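Local atomic coordinates of trehalose-6-phosphate phosphatase (Candida albicans, PDB entry 5DXF), a protein that belongs to the glycosyltransferase family 20 by sequence, its N-terminal portion being built as two Rossmann-like domains in the GT-B manner. Residues L315-K325 with E416-V424. Numbering follows the deposited sequence.
Sequences LGVEEKVQALK and EEYLALLRV
A420 offers the smallest side chain of its helix to helix 317-325, and the two helices meet around it. Its CB enters a hole formed by V317, K320, V321 and L324, coming to 3.8 Å from K320 CB. The packing is reciprocal: V317 is a knob among E416, L419, A420 and R423, its two methyls dividing the work. With CG1 anti to the backbone N (chi1 173°), that branch lies over the backbone of A420, while CG2 rests 3.8 Å from E416 CB. With this knobs-into-holes meshing the axes of the two segments pass 8.6 Å apart, crossing at -50°. Both helices lie on one Rossmann-like domain of the GT-B fold, where 416-424 backs onto strand 332-339 of a parallel sheet, V424 on L333 and L421 on V335, and 317-325 packs against the outer side of 416-424. Further along, the valines V321 and V424 run alongside one another head to tail, V321 CG1 lying 3.6 Å from V424 CG2, and L324 CD1 reaches the same methyl as well as A420 CB.

Charged side chains flank this apolar seam. R423, bent at chi3, has V321 CG2 over one guanidinium face, offset toward its rim, and presents its edge to E318. Its NH2 donates to E318 OE2 at 3.0 Å, nearly straight at 162°, yet meets the carboxylate from above its plane; NH1 is held by the carbonyl of A310. Q322 NE2 donates to the other oxygen, E318 OE1, on the syn lone pair of that oxygen. Beyond A420, K320 bends at its last two torsions to bring NZ into a salt bridge with E416 OE1 (K320 NZ to OE1 3.2 Å), whose hydrogen bond is weak.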
loop_
_atom_site.group_PDB
_atom_site.type_symbol
_atom_site.label_atom_id
_atom_site.label_comp_id
_atom_site.label_asym_id
_atom_site.label_seq_id
_atom_site.Cartn_x
_atom_site.Cartn_y
_atom_site.Cartn_z
ATOM N N LEU A 315 -19.485 16.939 4.614
ATOM C CA LEU A 315 -18.822 16.477 3.400
ATOM C C LEU A 315 -19.814 15.909 2.390
ATOM O O LEU A 315 -19.521 15.828 1.198
ATOM C CB LEU A 315 -17.752 15.441 3.740
ATOM C CG LEU A 315 -16.724 15.878 4.789
ATOM C CD1 LEU A 315 -15.491 15.004 4.714
ATOM C CD2 LEU A 315 -16.342 17.349 4.646
ATOM N N GLY A 316 -20.989 15.522 2.873
ATOM C CA GLY A 316 -22.059 15.079 1.998
ATOM C C GLY A 316 -22.010 13.607 1.636
ATOM O O GLY A 316 -22.630 13.186 0.661
ATOM N N VAL A 317 -21.276 12.822 2.417
ATOM C CA VAL A 317 -21.215 11.383 2.194
ATOM C C VAL A 317 -22.586 10.761 2.454
ATOM O O VAL A 317 -22.982 9.811 1.781
ATOM C CB VAL A 317 -20.144 10.714 3.087
ATOM C CG1 VAL A 317 -20.204 9.196 2.963
ATOM C CG2 VAL A 317 -18.759 11.223 2.719
ATOM N N GLU A 318 -23.319 11.326 3.410
ATOM C CA GLU A 318 -24.633 10.813 3.790
ATOM C C GLU A 318 -25.625 10.775 2.624
ATOM O O GLU A 318 -26.315 9.769 2.420
ATOM C CB GLU A 318 -25.215 11.646 4.935
ATOM C CG GLU A 318 -25.303 10.903 6.260
ATOM C CD GLU A 318 -26.224 9.698 6.194
ATOM O OE1 GLU A 318 -27.144 9.690 5.349
ATOM O OE2 GLU A 318 -26.027 8.755 6.989
ATOM N N GLU A 319 -25.674 11.844 1.837
ATOM C CA GLU A 319 -26.596 11.892 0.713
ATOM C C GLU A 319 -26.265 10.814 -0.280
ATOM O O GLU A 319 -27.143 10.144 -0.804
ATOM C CB GLU A 319 -26.540 13.234 -0.007
ATOM C CG GLU A 319 -25.778 14.326 0.708
ATOM C CD GLU A 319 -25.814 15.635 -0.045
ATOM O OE1 GLU A 319 -25.393 16.664 0.531
ATOM O OE2 GLU A 319 -26.263 15.637 -1.211
ATOM N N LYS A 320 -24.979 10.646 -0.541
ATOM C CA LYS A 320 -24.534 9.621 -1.465
ATOM C C LYS A 320 -24.872 8.228 -0.972
ATOM O O LYS A 320 -25.335 7.400 -1.731
ATOM C CB LYS A 320 -23.042 9.758 -1.696
ATOM C CG LYS A 320 -22.595 11.194 -1.852
ATOM C CD LYS A 320 -21.128 11.274 -2.210
ATOM C CE LYS A 320 -20.898 12.241 -3.344
ATOM N NZ LYS A 320 -19.887 13.261 -2.973
ATOM N N VAL A 321 -24.670 7.990 0.313
ATOM C CA VAL A 321 -24.972 6.700 0.917
ATOM C C VAL A 321 -26.454 6.371 0.797
ATOM O O VAL A 321 -26.821 5.248 0.447
ATOM C CB VAL A 321 -24.561 6.657 2.404
ATOM C CG1 VAL A 321 -25.095 5.397 3.070
ATOM C CG2 VAL A 321 -23.045 6.742 2.544
ATOM N N GLN A 322 -27.305 7.353 1.077
ATOM C CA GLN A 322 -28.745 7.134 1.003
ATOM C C GLN A 322 -29.205 6.995 -0.446
ATOM O O GLN A 322 -30.166 6.280 -0.741
ATOM C CB GLN A 322 -29.498 8.274 1.693
ATOM C CG GLN A 322 -30.616 7.797 2.604
ATOM C CD GLN A 322 -30.121 6.860 3.690
ATOM O OE1 GLN A 322 -30.594 5.729 3.816
ATOM N NE2 GLN A 322 -29.164 7.327 4.483
ATOM N N ALA A 323 -28.503 7.675 -1.346
ATOM C CA ALA A 323 -28.813 7.612 -2.769
ATOM C C ALA A 323 -28.468 6.241 -3.341
ATOM O O ALA A 323 -29.232 5.670 -4.114
ATOM C CB ALA A 323 -28.069 8.701 -3.525
ATOM N N LEU A 324 -27.304 5.729 -2.955
ATOM C CA LEU A 324 -26.866 4.392 -3.334
ATOM C C LEU A 324 -27.784 3.341 -2.724
ATOM O O LEU A 324 -28.110 2.340 -3.362
ATOM C CB LEU A 324 -25.418 4.161 -2.891
ATOM C CG LEU A 324 -24.340 4.930 -3.655
ATOM C CD1 LEU A 324 -23.035 4.939 -2.873
ATOM C CD2 LEU A 324 -24.131 4.323 -5.032
ATOM N N LYS A 325 -28.193 3.580 -1.480
ATOM C CA LYS A 325 -29.202 2.761 -0.822
ATOM C C LYS A 325 -30.489 2.751 -1.637
ATOM O O LYS A 325 -31.199 1.747 -1.684
ATOM C CB LYS A 325 -29.479 3.278 0.592
ATOM C CG LYS A 325 -28.745 2.527 1.690
ATOM C CD LYS A 325 -28.462 3.432 2.874
ATOM C CE LYS A 325 -28.325 2.633 4.155
ATOM N NZ LYS A 325 -29.619 2.008 4.538
ATOM N N GLU A 416 -15.389 11.041 -1.291
ATOM C CA GLU A 416 -16.700 10.911 -0.671
ATOM C C GLU A 416 -17.519 9.811 -1.340
ATOM O O GLU A 416 -18.285 9.111 -0.678
ATOM C CB GLU A 416 -17.455 12.242 -0.730
ATOM C CG GLU A 416 -16.567 13.481 -0.696
ATOM C CD GLU A 416 -16.004 13.837 -2.060
ATOM O OE1 GLU A 416 -16.767 13.799 -3.050
ATOM O OE2 GLU A 416 -14.798 14.143 -2.144
ATOM N N GLU A 417 -17.359 9.661 -2.650
ATOM C CA GLU A 417 -18.021 8.581 -3.373
ATOM C C GLU A 417 -17.479 7.230 -2.921
ATOM O O GLU A 417 -18.227 6.264 -2.775
ATOM C CB GLU A 417 -17.838 8.750 -4.882
ATOM C CG GLU A 417 -18.786 9.752 -5.519
ATOM C CD GLU A 417 -18.345 10.157 -6.911
ATOM O OE1 GLU A 417 -17.152 9.973 -7.230
ATOM O OE2 GLU A 417 -19.189 10.654 -7.687
ATOM N N TYR A 418 -16.169 7.181 -2.697
ATOM C CA TYR A 418 -15.497 5.968 -2.248
ATOM C C TYR A 418 -15.954 5.567 -0.853
ATOM O O TYR A 418 -16.341 4.416 -0.623
ATOM C CB TYR A 418 -13.982 6.167 -2.274
ATOM C CG TYR A 418 -13.192 5.028 -1.669
ATOM C CD1 TYR A 418 -13.159 3.780 -2.276
ATOM C CD2 TYR A 418 -12.468 5.204 -0.497
ATOM C CE1 TYR A 418 -12.437 2.738 -1.729
ATOM C CE2 TYR A 418 -11.739 4.168 0.056
ATOM C CZ TYR A 418 -11.729 2.939 -0.566
ATOM O OH TYR A 418 -11.008 1.903 -0.021
ATOM N N LEU A 419 -15.910 6.518 0.074
ATOM C CA LEU A 419 -16.354 6.268 1.443
ATOM C C LEU A 419 -17.829 5.893 1.499
ATOM O O LEU A 419 -18.223 5.015 2.272
ATOM C CB LEU A 419 -16.099 7.491 2.319
ATOM C CG LEU A 419 -14.626 7.861 2.474
ATOM C CD1 LEU A 419 -14.460 8.931 3.533
ATOM C CD2 LEU A 419 -13.805 6.631 2.819
ATOM N N ALA A 420 -18.640 6.567 0.684
ATOM C CA ALA A 420 -20.034 6.180 0.505
ATOM C C ALA A 420 -20.092 4.708 0.158
ATOM O O ALA A 420 -20.708 3.925 0.869
ATOM C CB ALA A 420 -20.695 6.997 -0.584
ATOM N N LEU A 421 -19.432 4.348 -0.942
ATOM C CA LEU A 421 -19.362 2.962 -1.408
ATOM C C LEU A 421 -19.017 1.971 -0.291
ATOM O O LEU A 421 -19.659 0.924 -0.164
ATOM C CB LEU A 421 -18.347 2.842 -2.553
ATOM C CG LEU A 421 -18.795 3.357 -3.929
ATOM C CD1 LEU A 421 -17.614 3.481 -4.880
ATOM C CD2 LEU A 421 -19.865 2.449 -4.514
ATOM N N LEU A 422 -18.019 2.301 0.521
ATOM C CA LEU A 422 -17.652 1.429 1.633
ATOM C C LEU A 422 -18.770 1.330 2.669
ATOM O O LEU A 422 -19.053 0.243 3.174
ATOM C CB LEU A 422 -16.364 1.915 2.300
ATOM C CG LEU A 422 -15.096 1.793 1.453
ATOM C CD1 LEU A 422 -13.873 2.219 2.250
ATOM C CD2 LEU A 422 -14.929 0.375 0.923
ATOM N N ARG A 423 -19.413 2.452 2.979
ATOM C CA ARG A 423 -20.490 2.457 3.967
ATOM C C ARG A 423 -21.736 1.685 3.511
ATOM O O ARG A 423 -22.329 0.955 4.303
ATOM C CB ARG A 423 -20.872 3.895 4.333
ATOM C CG ARG A 423 -20.039 4.496 5.458
ATOM C CD ARG A 423 -20.573 5.855 5.880
ATOM N NE ARG A 423 -21.946 5.768 6.367
ATOM C CZ ARG A 423 -22.739 6.815 6.573
ATOM N NH1 ARG A 423 -22.299 8.043 6.331
ATOM N NH2 ARG A 423 -23.975 6.633 7.015
ATOM N N VAL A 424 -22.132 1.832 2.248
ATOM C CA VAL A 424 -23.330 1.147 1.758
ATOM C C VAL A 424 -23.070 -0.351 1.580
ATOM O O VAL A 424 -24.003 -1.145 1.456
ATOM C CB VAL A 424 -23.827 1.734 0.406
ATOM C CG1 VAL A 424 -25.245 1.250 0.078
ATOM C CG2 VAL A 424 -23.790 3.256 0.426
#